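Local coordinates for Mll7089 protein (Mesorhizobium loti, PDB 2OZ8) that is of unknown function but, as a member of the enolase superfamily related to mandelate racemase, probably binds magnesium and may act as a hydro-lyase, at residues 29-34 with 321-326; 151-156 with 181-186; 197-202 with 250-255; 356-361 with 371-376. All blocks are in the same frame, centred on the assembly; numbering follows the deposited sequence.

Contact 1 (29-34 with 321-326); sequences DDVNVA and QNFDHL
V31 meets the rim of the F323 ring where the capping domain of this enolase-superfamily fold leans on its (β/α) barrel. V31 lies on strand 27-40 of the antiparallel capping sheet, while F323 belongs to the loop that follows barrel strand 313-318, so the contact is an apolar seam between two domains. Both methyls of V31 converge on one ring carbon: CG1 and CG2 each stand 3.7 Å from F323 CE1. They do not meet the ring alike, since CG2 lies in the ring plane at its edge and CG1 approaches obliquely. With CG1 anti to the backbone N, the torsion (chi1 -177°) turns both methyls toward CE1, which suits a β-branched residue on a strand. One face of the F323 ring is covered from its own segment by Q321 CB, 3.5 Å above the plane and over the centre; the ring also stacks with that of F299. Two residues along the strand, on the same side of the sheet, V33 continues the seam more loosely, its CG1 being 4.4 Å from L326 CD1. Within the loop, L326 N donates to F323 O at 3.1 Å. Aliphatic side chains suit this buried place, where they have no polar group to satisfy; the polar member among the five buried touching residues is N322, the centre of an inverse gamma turn. Its amide faces other partners, ND2 bonding to A16 O and P373 O, while its OD1 is 4.5 Å from V31 CG2.

Contact 2 (151-156 with 181-186); sequences SLFSHA and ELLKTC
F153 lays one face of its phenyl ring against the CD1 methyl of L183, joining two successive outer helices of the (β/α) barrel, 146-158 and 173-184. It is a CH-pi contact: CD1 sits 4.0 Å from the F153 ring centroid, 26° off the normal. The methyl is offset toward the CG end of the ring, F153 CG being the nearest ring atom at 3.6 Å. Across the ring, L152 CD2 covers the opposite face, so the phenyl is sandwiched between two leucines. L183 reaches over because its CG stands anti to the backbone N (chi1 -179°). Beneath the pair, F164 and I166 of strand 163-167 touch F153, placing this apolar patch between helices and barrel wall. Toward the surface the residues become small, and the backbones close to 5.2 Å between S154 CA and C186 CA. Serine and cysteine suit such an approach: S154 CB and C186 CB meet at 3.8 Å, while S154 OG turns back to bond V150 O in its own helix. Next to C186, T185 OG1 donates to L182 O at 2.6 Å. The C186 sulfur comes to 4.1 Å from F153 CB.

Contact 3 (197-202 with 250-255); sequences PNEAWT and GEYLDL
The hydroxyl of Y252 donates a short hydrogen bond, 2.5 Å from OH to N198 OD1, linking two loops at the C-terminal ends of (β/α)-barrel strands, the end where enolase-superfamily enzymes have their active site. The bond lies in the amide's carbonyl plane, on a lone pair of OD1, with a C=O...O angle of 128°. OD1 also stays near the plane of the tyrosine ring, at its edge, although amide and ring planes are turned 66° apart. Were N198 replaced by an alanine, the Y252 hydroxyl would probably lose this acceptor and its ring could turn more freely. Beside the bond, E199 OE1 approaches Y252 CD1 to 4.2 Å; the other carboxylate oxygen, OE2, is engaged in a salt bridge with R229. Further out, tight turns present these groups. N198 and E199 are the central pair of a type I' turn, closed by A200 N to P197 O at 3.1 Å, and asparagine tolerates its positive phi well. R91 of a neighbouring subunit bonds E199 O. Y252 stands third in a type II turn, also at positive phi (77°). Its ring is backed by the preceding residue: E251 CG lies 3.2 Å above the plane, over the ring centre.

Contact 4 (356-361 with 371-376); sequences GEWSRP and AAPENP
The C-terminal tail that follows the last helix, 352-357, doubles back beside the capping domain, and its P373 comes to rest on the indole of W358. The proline ring lies over one face of the six-membered ring in a CH-pi contact. CG of P373 is 3.9 Å from the W358 six-ring centroid and only 14° off the normal, while P373 CD stands 3.8 Å from W358 CH2. Proline suits the place because its compact ring offers C-H groups, slightly polarised by the adjacent amide nitrogen, to the electron-rich face. The edge of the indole is used too: the carbonyl oxygen of A371 lies near the ring plane, 3.8 Å from CH2. W358 reaches the tail because its CG is anti to the carbonyl carbon (chi1 -68°), which carries the benzo end of the ring outward from the helix terminus. With a serine here in place of the indole, P373 is likely to lose the face it packs on, and a gap to open beside the tail. Past the tryptophan, R360 folds back and NH1 makes two bent bonds, to S359 O at 2.9 Å and E357 O at 3.2 Å. Around this pair of rings, H325 meets W358 edge-to-face, while F13 and F15 of strand 5-17 touch W358 and P373 respectively. Residues A371 to E374 all have the extended angles of a polyproline II helix, which lets backbone oxygen and proline ring reach the indole in succession. The whole is a proline-aromatic CH-pi contact, by which the extended C-terminal tail packs beside strand 5-17 of the capping sheet.

Contacts 1 and 4 are neighbours, their centres about 8 Å apart: loop 321-326 packs on the capping sheet in contact 1 and also touches both segments of contact 4. Contact 1 is fully buried and apolar, mainly aliphatic with one aromatic ring; contact 4 is only partly buried and relies on a proline over an indole. Contact 2, about 24 Å from contact 1 by centres, joins outer helices within the barrel and grades from an aromatic interior to small residues outside. Contact 3 lies across the chain's centre from contact 4. Set among strand-end loops, it alone carries a hydrogen bond between its segments, and it alone is touched by other subunits.

Contact 1 (29-34 with 321-326)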
loop_
_atom_site.group_PDB
_atom_site.type_symbol
_atom_site.label_atom_id
_atom_site.label_comp_id
_atom_site.label_asym_id
_atom_site.label_seq_id
_atom_site.Cartn_x
_atom_site.Cartn_y
_atom_site.Cartn_z
ATOM N N ASP A 29 -18.144 -40.116 15.681
ATOM C CA ASP A 29 -18.769 -41.391 15.311
ATOM C C ASP A 29 -20.322 -41.401 15.334
ATOM O O ASP A 29 -20.955 -42.462 15.197
ATOM C CB ASP A 29 -18.194 -42.505 16.159
ATOM C CG ASP A 29 -18.392 -42.281 17.626
ATOM O OD1 ASP A 29 -19.093 -41.344 18.029
ATOM O OD2 ASP A 29 -17.820 -43.051 18.409
ATOM N N ASP A 30 -20.934 -40.221 15.487
ATOM C CA ASP A 30 -22.404 -40.090 15.467
ATOM C C ASP A 30 -22.811 -38.923 14.565
ATOM O O ASP A 30 -21.985 -38.178 14.107
ATOM C CB ASP A 30 -22.958 -39.873 16.880
ATOM C CG ASP A 30 -22.377 -38.614 17.554
ATOM O OD1 ASP A 30 -21.706 -37.819 16.863
ATOM O OD2 ASP A 30 -22.554 -38.416 18.772
ATOM N N VAL A 31 -24.105 -38.808 14.312
ATOM C CA VAL A 31 -24.675 -37.799 13.459
ATOM C C VAL A 31 -25.806 -37.166 14.243
ATOM O O VAL A 31 -26.634 -37.865 14.815
ATOM C CB VAL A 31 -25.256 -38.423 12.236
ATOM C CG1 VAL A 31 -25.799 -37.350 11.309
ATOM C CG2 VAL A 31 -24.214 -39.283 11.539
ATOM N N ASN A 32 -25.842 -35.846 14.264
ATOM C CA ASN A 32 -26.888 -35.106 14.940
ATOM C C ASN A 32 -27.538 -34.170 13.948
ATOM O O ASN A 32 -26.881 -33.267 13.468
ATOM C CB ASN A 32 -26.275 -34.344 16.088
ATOM C CG ASN A 32 -26.186 -35.189 17.352
ATOM O OD1 ASN A 32 -27.148 -35.286 18.104
ATOM N ND2 ASN A 32 -25.034 -35.770 17.600
ATOM N N VAL A 33 -28.800 -34.422 13.579
ATOM C CA VAL A 33 -29.426 -33.732 12.446
ATOM C C VAL A 33 -30.945 -33.717 12.589
ATOM O O VAL A 33 -31.545 -34.696 13.048
ATOM C CB VAL A 33 -28.970 -34.322 11.069
ATOM C CG1 VAL A 33 -29.457 -35.766 10.848
ATOM C CG2 VAL A 33 -29.387 -33.466 9.928
ATOM N N ALA A 34 -31.555 -32.576 12.242
ATOM C CA ALA A 34 -32.988 -32.441 12.236
ATOM C C ALA A 34 -33.481 -31.927 10.872
ATOM O O ALA A 34 -32.885 -31.009 10.278
ATOM C CB ALA A 34 -33.451 -31.534 13.364
ATOM N N GLN A 321 -21.136 -40.787 3.530
ATOM C CA GLN A 321 -21.807 -40.854 4.849
ATOM C C GLN A 321 -23.104 -41.748 4.838
ATOM O O GLN A 321 -23.732 -41.937 3.782
ATOM C CB GLN A 321 -22.049 -39.447 5.383
ATOM C CG GLN A 321 -20.746 -38.734 5.772
ATOM C CD GLN A 321 -20.909 -37.249 5.943
ATOM O OE1 GLN A 321 -20.640 -36.714 7.020
ATOM N NE2 GLN A 321 -21.356 -36.557 4.870
ATOM N N ASN A 322 -23.453 -42.356 5.974
ATOM C CA ASN A 322 -24.636 -43.238 6.018
ATOM C C ASN A 322 -25.878 -42.391 6.267
ATOM O O ASN A 322 -26.385 -42.368 7.376
ATOM C CB ASN A 322 -24.515 -44.338 7.071
ATOM C CG ASN A 322 -24.423 -43.785 8.497
ATOM O OD1 ASN A 322 -23.869 -42.698 8.705
ATOM N ND2 ASN A 322 -24.960 -44.532 9.492
ATOM N N PHE A 323 -26.360 -41.724 5.219
ATOM C CA PHE A 323 -27.444 -40.717 5.300
ATOM C C PHE A 323 -28.640 -41.076 4.412
ATOM O O PHE A 323 -29.693 -40.533 4.570
ATOM C CB PHE A 323 -26.942 -39.308 4.851
ATOM C CG PHE A 323 -25.964 -38.639 5.798
ATOM C CD1 PHE A 323 -25.705 -39.151 7.062
ATOM C CD2 PHE A 323 -25.319 -37.465 5.424
ATOM C CE1 PHE A 323 -24.780 -38.500 7.953
ATOM C CE2 PHE A 323 -24.422 -36.817 6.276
ATOM C CZ PHE A 323 -24.165 -37.327 7.556
ATOM N N ASP A 324 -28.471 -41.972 3.464
ATOM C CA ASP A 324 -29.441 -42.112 2.390
ATOM C C ASP A 324 -30.807 -42.613 2.877
ATOM O O ASP A 324 -31.844 -42.321 2.267
ATOM C CB ASP A 324 -28.884 -43.043 1.294
ATOM C CG ASP A 324 -27.724 -42.421 0.499
ATOM O OD1 ASP A 324 -27.163 -41.343 0.868
ATOM O OD2 ASP A 324 -27.367 -43.018 -0.528
ATOM N N HIS A 325 -30.809 -43.374 3.968
ATOM C CA HIS A 325 -32.022 -43.949 4.488
ATOM C C HIS A 325 -33.056 -42.872 4.891
ATOM O O HIS A 325 -34.281 -43.157 5.030
ATOM C CB HIS A 325 -31.698 -44.861 5.669
ATOM C CG HIS A 325 -31.142 -44.133 6.840
ATOM N ND1 HIS A 325 -29.865 -43.606 6.854
ATOM C CD2 HIS A 325 -31.694 -43.829 8.041
ATOM C CE1 HIS A 325 -29.656 -43.011 8.011
ATOM N NE2 HIS A 325 -30.749 -43.132 8.751
ATOM N N LEU A 326 -32.587 -41.643 5.056
ATOM C CA LEU A 326 -33.456 -40.598 5.498
ATOM C C LEU A 326 -34.356 -40.050 4.389
ATOM O O LEU A 326 -35.353 -39.393 4.694
ATOM C CB LEU A 326 -32.674 -39.474 6.160
ATOM C CG LEU A 326 -31.867 -39.660 7.444
ATOM C CD1 LEU A 326 -30.952 -38.451 7.648
ATOM C CD2 LEU A 326 -32.699 -39.902 8.695
#

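Contact 2 (151-156 with 181-186)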
loop_
_atom_site.group_PDB
_atom_site.type_symbol
_atom_site.label_atom_id
_atom_site.label_comp_id
_atom_site.label_asym_id
_atom_site.label_seq_id
_atom_site.Cartn_x
_atom_site.Cartn_y
_atom_site.Cartn_z
ATOM N N SER A 151 -9.795 -49.675 1.983
ATOM C CA SER A 151 -11.071 -50.253 1.717
ATOM C C SER A 151 -12.051 -49.202 1.142
ATOM O O SER A 151 -12.698 -49.437 0.113
ATOM C CB SER A 151 -11.576 -50.927 2.981
ATOM O OG SER A 151 -12.925 -51.208 2.778
ATOM N N LEU A 152 -12.127 -48.025 1.772
ATOM C CA LEU A 152 -12.964 -46.925 1.262
ATOM C C LEU A 152 -12.454 -46.421 -0.108
ATOM O O LEU A 152 -13.249 -46.298 -1.070
ATOM C CB LEU A 152 -12.988 -45.792 2.294
ATOM C CG LEU A 152 -13.923 -44.600 2.053
ATOM C CD1 LEU A 152 -14.131 -43.862 3.383
ATOM C CD2 LEU A 152 -13.407 -43.632 0.941
ATOM N N PHE A 153 -11.137 -46.155 -0.211
ATOM C CA PHE A 153 -10.621 -45.559 -1.442
ATOM C C PHE A 153 -10.584 -46.523 -2.611
ATOM O O PHE A 153 -10.856 -46.122 -3.723
ATOM C CB PHE A 153 -9.318 -44.756 -1.260
ATOM C CG PHE A 153 -9.531 -43.424 -0.572
ATOM C CD1 PHE A 153 -10.160 -42.380 -1.219
ATOM C CD2 PHE A 153 -9.115 -43.225 0.715
ATOM C CE1 PHE A 153 -10.368 -41.164 -0.591
ATOM C CE2 PHE A 153 -9.347 -42.015 1.370
ATOM C CZ PHE A 153 -9.968 -40.996 0.719
ATOM N N SER A 154 -10.322 -47.808 -2.374
ATOM C CA SER A 154 -10.480 -48.755 -3.474
ATOM C C SER A 154 -11.976 -49.042 -3.822
ATOM O O SER A 154 -12.323 -49.223 -4.998
ATOM C CB SER A 154 -9.656 -50.018 -3.247
ATOM O OG SER A 154 -10.154 -50.676 -2.123
ATOM N N HIS A 155 -12.875 -49.029 -2.850
ATOM C CA HIS A 155 -14.279 -48.939 -3.247
ATOM C C HIS A 155 -14.577 -47.702 -4.131
ATOM O O HIS A 155 -15.171 -47.849 -5.206
ATOM C CB HIS A 155 -15.243 -48.970 -2.071
ATOM C CG HIS A 155 -16.681 -49.054 -2.499
ATOM N ND1 HIS A 155 -17.586 -48.029 -2.305
ATOM C CD2 HIS A 155 -17.356 -50.038 -3.146
ATOM C CE1 HIS A 155 -18.758 -48.390 -2.797
ATOM N NE2 HIS A 155 -18.645 -49.605 -3.311
ATOM N N ALA A 156 -14.160 -46.494 -3.733
ATOM C CA ALA A 156 -14.429 -45.345 -4.614
ATOM C C ALA A 156 -13.905 -45.540 -6.063
ATOM O O ALA A 156 -14.614 -45.229 -7.043
ATOM C CB ALA A 156 -13.927 -44.042 -4.021
ATOM N N GLU A 181 1.209 -42.481 0.095
ATOM C CA GLU A 181 1.692 -43.760 -0.460
ATOM C C GLU A 181 0.589 -44.855 -0.451
ATOM O O GLU A 181 0.416 -45.532 -1.440
ATOM C CB GLU A 181 2.941 -44.271 0.300
ATOM C CG GLU A 181 4.271 -43.614 0.012
ATOM C CD GLU A 181 5.336 -43.930 1.111
ATOM O OE1 GLU A 181 5.233 -44.995 1.806
ATOM O OE2 GLU A 181 6.289 -43.107 1.292
ATOM N N LEU A 182 -0.122 -45.046 0.672
ATOM C CA LEU A 182 -1.250 -45.998 0.727
ATOM C C LEU A 182 -2.287 -45.684 -0.338
ATOM O O LEU A 182 -2.783 -46.593 -1.038
ATOM C CB LEU A 182 -1.950 -45.974 2.081
ATOM C CG LEU A 182 -1.616 -46.885 3.257
ATOM C CD1 LEU A 182 -2.844 -46.991 4.197
ATOM C CD2 LEU A 182 -1.180 -48.296 2.755
ATOM N N LEU A 183 -2.631 -44.402 -0.462
ATOM C CA LEU A 183 -3.601 -44.005 -1.469
ATOM C C LEU A 183 -3.160 -44.397 -2.896
ATOM O O LEU A 183 -3.983 -44.878 -3.680
ATOM C CB LEU A 183 -3.933 -42.517 -1.351
ATOM C CG LEU A 183 -4.951 -41.968 -2.333
ATOM C CD1 LEU A 183 -6.400 -42.446 -2.115
ATOM C CD2 LEU A 183 -4.879 -40.436 -2.392
ATOM N N LYS A 184 -1.871 -44.223 -3.218
ATOM C CA LYS A 184 -1.355 -44.541 -4.541
ATOM C C LYS A 184 -1.474 -46.062 -4.867
ATOM O O LYS A 184 -1.736 -46.444 -6.012
ATOM C CB LYS A 184 0.054 -43.972 -4.746
ATOM C CG LYS A 184 0.857 -44.612 -5.887
ATOM C CD LYS A 184 2.061 -43.785 -6.489
ATOM C CE LYS A 184 2.452 -44.461 -7.861
ATOM N NZ LYS A 184 3.644 -43.983 -8.694
ATOM N N THR A 185 -1.357 -46.901 -3.850
ATOM C CA THR A 185 -1.542 -48.338 -4.009
ATOM C C THR A 185 -2.995 -48.765 -4.231
ATOM O O THR A 185 -3.235 -49.947 -4.491
ATOM C CB THR A 185 -1.089 -49.163 -2.773
ATOM O OG1 THR A 185 -1.987 -48.937 -1.685
ATOM C CG2 THR A 185 0.343 -48.855 -2.344
ATOM N N CYS A 186 -3.977 -47.866 -4.120
ATOM C CA CYS A 186 -5.336 -48.347 -4.351
ATOM C C CYS A 186 -6.205 -47.617 -5.362
ATOM O O CYS A 186 -7.385 -47.941 -5.516
ATOM C CB CYS A 186 -6.082 -48.658 -3.057
ATOM S SG CYS A 186 -6.199 -47.433 -1.764
#

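Contact 3 (197-202 with 250-255)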
loop_
_atom_site.group_PDB
_atom_site.type_symbol
_atom_site.label_atom_id
_atom_site.label_comp_id
_atom_site.label_asym_id
_atom_site.label_seq_id
_atom_site.Cartn_x
_atom_site.Cartn_y
_atom_site.Cartn_z
ATOM N N PRO A 197 -5.226 -30.558 5.368
ATOM C CA PRO A 197 -4.627 -30.480 6.706
ATOM C C PRO A 197 -5.533 -29.854 7.770
ATOM O O PRO A 197 -5.210 -29.914 8.953
ATOM C CB PRO A 197 -3.448 -29.508 6.500
ATOM C CG PRO A 197 -3.235 -29.462 4.982
ATOM C CD PRO A 197 -4.621 -29.574 4.444
ATOM N N ASN A 198 -6.615 -29.198 7.361
ATOM C CA ASN A 198 -7.514 -28.544 8.295
ATOM C C ASN A 198 -6.825 -27.675 9.325
ATOM O O ASN A 198 -7.069 -27.808 10.545
ATOM C CB ASN A 198 -8.386 -29.553 8.983
ATOM C CG ASN A 198 -9.811 -29.148 8.955
ATOM O OD1 ASN A 198 -10.262 -28.317 9.757
ATOM N ND2 ASN A 198 -10.554 -29.698 7.962
ATOM N N GLU A 199 -5.976 -26.784 8.814
ATOM C CA GLU A 199 -5.300 -25.732 9.572
ATOM C C GLU A 199 -4.188 -26.249 10.483
ATOM O O GLU A 199 -3.698 -25.521 11.347
ATOM C CB GLU A 199 -6.291 -24.846 10.380
ATOM C CG GLU A 199 -7.474 -24.213 9.640
ATOM C CD GLU A 199 -8.264 -23.117 10.494
ATOM O OE1 GLU A 199 -8.728 -23.349 11.608
ATOM O OE2 GLU A 199 -8.469 -21.982 10.057
ATOM N N ALA A 200 -3.804 -27.512 10.323
ATOM C CA ALA A 200 -2.758 -28.093 11.153
ATOM C C ALA A 200 -1.414 -27.416 10.972
ATOM O O ALA A 200 -0.546 -27.508 11.839
ATOM C CB ALA A 200 -2.624 -29.618 10.892
ATOM N N TRP A 201 -1.209 -26.744 9.854
ATOM C CA TRP A 201 0.145 -26.228 9.543
ATOM C C TRP A 201 0.248 -24.715 9.740
ATOM O O TRP A 201 -0.750 -24.031 9.729
ATOM C CB TRP A 201 0.544 -26.626 8.138
ATOM C CG TRP A 201 0.576 -28.101 7.909
ATOM C CD1 TRP A 201 0.771 -29.067 8.841
ATOM C CD2 TRP A 201 0.493 -28.773 6.643
ATOM N NE1 TRP A 201 0.804 -30.315 8.246
ATOM C CE2 TRP A 201 0.616 -30.170 6.899
ATOM C CE3 TRP A 201 0.343 -28.336 5.326
ATOM C CZ2 TRP A 201 0.601 -31.144 5.880
ATOM C CZ3 TRP A 201 0.323 -29.318 4.292
ATOM C CH2 TRP A 201 0.456 -30.712 4.587
ATOM N N THR A 202 1.445 -24.224 10.023
ATOM C CA THR A 202 1.761 -22.810 9.863
ATOM C C THR A 202 2.276 -22.559 8.404
ATOM O O THR A 202 2.654 -23.501 7.659
ATOM C CB THR A 202 2.832 -22.399 10.921
ATOM O OG1 THR A 202 3.915 -23.326 10.889
ATOM C CG2 THR A 202 2.253 -22.368 12.364
ATOM N N GLY A 250 -11.273 -21.336 2.621
ATOM C CA GLY A 250 -12.506 -20.659 3.035
ATOM C C GLY A 250 -13.333 -21.379 4.086
ATOM O O GLY A 250 -14.430 -20.909 4.422
ATOM N N GLU A 251 -12.838 -22.525 4.577
ATOM C CA GLU A 251 -13.542 -23.301 5.621
ATOM C C GLU A 251 -13.679 -22.440 6.871
ATOM O O GLU A 251 -12.772 -21.668 7.205
ATOM C CB GLU A 251 -12.815 -24.632 5.966
ATOM C CG GLU A 251 -13.606 -25.668 6.827
ATOM C CD GLU A 251 -14.564 -26.584 6.009
ATOM O OE1 GLU A 251 -15.267 -26.031 5.146
ATOM O OE2 GLU A 251 -14.621 -27.844 6.225
ATOM N N TYR A 252 -14.820 -22.570 7.535
ATOM C CA TYR A 252 -15.066 -21.945 8.837
ATOM C C TYR A 252 -15.377 -20.458 8.698
ATOM O O TYR A 252 -15.480 -19.740 9.700
ATOM C CB TYR A 252 -13.907 -22.206 9.833
ATOM C CG TYR A 252 -13.549 -23.677 9.945
ATOM C CD1 TYR A 252 -12.274 -24.149 9.588
ATOM C CD2 TYR A 252 -14.511 -24.612 10.376
ATOM C CE1 TYR A 252 -11.959 -25.514 9.673
ATOM C CE2 TYR A 252 -14.208 -25.963 10.469
ATOM C CZ TYR A 252 -12.940 -26.413 10.114
ATOM O OH TYR A 252 -12.688 -27.766 10.204
ATOM N N LEU A 253 -15.532 -20.003 7.456
ATOM C CA LEU A 253 -15.816 -18.604 7.204
ATOM C C LEU A 253 -17.273 -18.465 6.808
ATOM O O LEU A 253 -17.808 -19.314 6.083
ATOM C CB LEU A 253 -14.941 -18.053 6.072
ATOM C CG LEU A 253 -13.413 -17.906 6.098
ATOM C CD1 LEU A 253 -12.936 -17.253 4.782
ATOM C CD2 LEU A 253 -12.953 -17.106 7.288
ATOM N N ASP A 254 -17.910 -17.386 7.258
ATOM C CA ASP A 254 -19.226 -17.042 6.741
ATOM C C ASP A 254 -19.125 -16.215 5.427
ATOM O O ASP A 254 -18.031 -16.018 4.880
ATOM C CB ASP A 254 -20.071 -16.344 7.828
ATOM C CG ASP A 254 -19.448 -15.050 8.341
ATOM O OD1 ASP A 254 -18.488 -14.525 7.759
ATOM O OD2 ASP A 254 -19.952 -14.528 9.357
ATOM N N LEU A 255 -20.270 -15.766 4.921
ATOM C CA LEU A 255 -20.377 -14.985 3.690
ATOM C C LEU A 255 -19.484 -13.767 3.734
ATOM O O LEU A 255 -18.758 -13.478 2.761
ATOM C CB LEU A 255 -21.798 -14.496 3.476
ATOM C CG LEU A 255 -22.366 -14.597 2.059
ATOM C CD1 LEU A 255 -23.271 -13.404 1.761
ATOM C CD2 LEU A 255 -21.326 -14.769 0.977
#

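Contact 4 (356-361 with 371-376)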
loop_
_atom_site.group_PDB
_atom_site.type_symbol
_atom_site.label_atom_id
_atom_site.label_comp_id
_atom_site.label_asym_id
_atom_site.label_seq_id
_atom_site.Cartn_x
_atom_site.Cartn_y
_atom_site.Cartn_z
ATOM N N GLY A 356 -40.372 -42.617 10.921
ATOM C CA GLY A 356 -40.953 -43.527 11.928
ATOM C C GLY A 356 -39.935 -44.361 12.696
ATOM O O GLY A 356 -39.932 -44.382 13.916
ATOM N N GLU A 357 -39.052 -45.039 11.971
ATOM C CA GLU A 357 -38.016 -45.872 12.594
ATOM C C GLU A 357 -36.967 -45.037 13.294
ATOM O O GLU A 357 -36.550 -45.379 14.408
ATOM C CB GLU A 357 -37.370 -46.826 11.565
ATOM C CG GLU A 357 -38.376 -47.891 11.027
ATOM C CD GLU A 357 -37.854 -48.727 9.832
ATOM O OE1 GLU A 357 -36.733 -48.430 9.304
ATOM O OE2 GLU A 357 -38.584 -49.691 9.437
ATOM N N TRP A 358 -36.571 -43.919 12.678
ATOM C CA TRP A 358 -35.348 -43.225 13.110
ATOM C C TRP A 358 -35.518 -41.929 13.902
ATOM O O TRP A 358 -34.525 -41.366 14.413
ATOM C CB TRP A 358 -34.369 -43.060 11.944
ATOM C CG TRP A 358 -33.794 -44.380 11.462
ATOM C CD1 TRP A 358 -34.136 -45.065 10.310
ATOM C CD2 TRP A 358 -32.782 -45.177 12.111
ATOM N NE1 TRP A 358 -33.396 -46.229 10.216
ATOM C CE2 TRP A 358 -32.561 -46.320 11.300
ATOM C CE3 TRP A 358 -32.020 -45.019 13.287
ATOM C CZ2 TRP A 358 -31.621 -47.286 11.625
ATOM C CZ3 TRP A 358 -31.098 -45.975 13.618
ATOM C CH2 TRP A 358 -30.909 -47.104 12.801
ATOM N N SER A 359 -36.752 -41.447 14.036
ATOM C CA SER A 359 -36.971 -40.191 14.781
ATOM C C SER A 359 -36.463 -40.350 16.213
ATOM O O SER A 359 -36.681 -41.403 16.823
ATOM C CB SER A 359 -38.450 -39.825 14.765
ATOM O OG SER A 359 -38.739 -38.672 15.555
ATOM N N ARG A 360 -35.744 -39.361 16.737
ATOM C CA ARG A 360 -35.319 -39.386 18.182
ATOM C C ARG A 360 -35.525 -38.031 18.831
ATOM O O ARG A 360 -34.598 -37.232 18.894
ATOM C CB ARG A 360 -33.830 -39.756 18.418
ATOM C CG ARG A 360 -33.253 -40.999 17.777
ATOM C CD ARG A 360 -33.707 -42.244 18.455
ATOM N NE ARG A 360 -33.296 -43.433 17.704
ATOM C CZ ARG A 360 -34.127 -44.259 17.062
ATOM N NH1 ARG A 360 -35.438 -44.046 17.052
ATOM N NH2 ARG A 360 -33.624 -45.303 16.412
ATOM N N PRO A 361 -36.723 -37.789 19.370
ATOM C CA PRO A 361 -37.120 -36.466 19.890
ATOM C C PRO A 361 -36.293 -36.042 21.096
ATOM O O PRO A 361 -36.190 -34.846 21.406
ATOM C CB PRO A 361 -38.584 -36.700 20.340
ATOM C CG PRO A 361 -39.009 -37.950 19.623
ATOM C CD PRO A 361 -37.802 -38.796 19.530
ATOM N N ALA A 371 -27.350 -49.700 16.821
ATOM C CA ALA A 371 -26.655 -49.970 15.564
ATOM C C ALA A 371 -26.722 -48.743 14.628
ATOM O O ALA A 371 -27.697 -48.013 14.645
ATOM C CB ALA A 371 -27.270 -51.188 14.903
ATOM N N ALA A 372 -25.684 -48.538 13.816
ATOM C CA ALA A 372 -25.674 -47.493 12.770
ATOM C C ALA A 372 -26.686 -47.864 11.732
ATOM O O ALA A 372 -26.845 -49.024 11.475
ATOM C CB ALA A 372 -24.326 -47.429 12.138
ATOM N N PRO A 373 -27.422 -46.891 11.151
ATOM C CA PRO A 373 -28.115 -47.250 9.892
ATOM C C PRO A 373 -27.138 -47.863 8.896
ATOM O O PRO A 373 -25.968 -47.456 8.837
ATOM C CB PRO A 373 -28.618 -45.919 9.371
ATOM C CG PRO A 373 -28.648 -45.030 10.521
ATOM C CD PRO A 373 -27.721 -45.511 11.584
ATOM N N GLU A 374 -27.593 -48.842 8.126
ATOM C CA GLU A 374 -26.712 -49.516 7.150
ATOM C C GLU A 374 -26.284 -48.507 6.063
ATOM O O GLU A 374 -26.994 -47.548 5.799
ATOM C CB GLU A 374 -27.374 -50.799 6.569
ATOM C CG GLU A 374 -27.374 -51.979 7.591
ATOM C CD GLU A 374 -28.164 -53.274 7.157
ATOM O OE1 GLU A 374 -28.299 -54.198 8.021
ATOM O OE2 GLU A 374 -28.616 -53.381 5.979
ATOM N N ASN A 375 -25.111 -48.713 5.478
ATOM C CA ASN A 375 -24.560 -47.803 4.484
ATOM C C ASN A 375 -24.241 -48.496 3.161
ATOM O O ASN A 375 -23.107 -48.943 2.931
ATOM C CB ASN A 375 -23.337 -47.035 5.003
ATOM C CG ASN A 375 -22.946 -45.861 4.069
ATOM O OD1 ASN A 375 -23.596 -45.624 3.039
ATOM N ND2 ASN A 375 -21.878 -45.141 4.422
ATOM N N PRO A 376 -25.237 -48.551 2.277
ATOM C CA PRO A 376 -25.094 -49.162 0.976
ATOM C C PRO A 376 -24.101 -48.445 0.037
ATOM O O PRO A 376 -23.813 -48.951 -1.057
ATOM C CB PRO A 376 -26.524 -49.125 0.397
ATOM C CG PRO A 376 -27.300 -48.123 1.217
ATOM C CD PRO A 376 -26.579 -47.986 2.531
#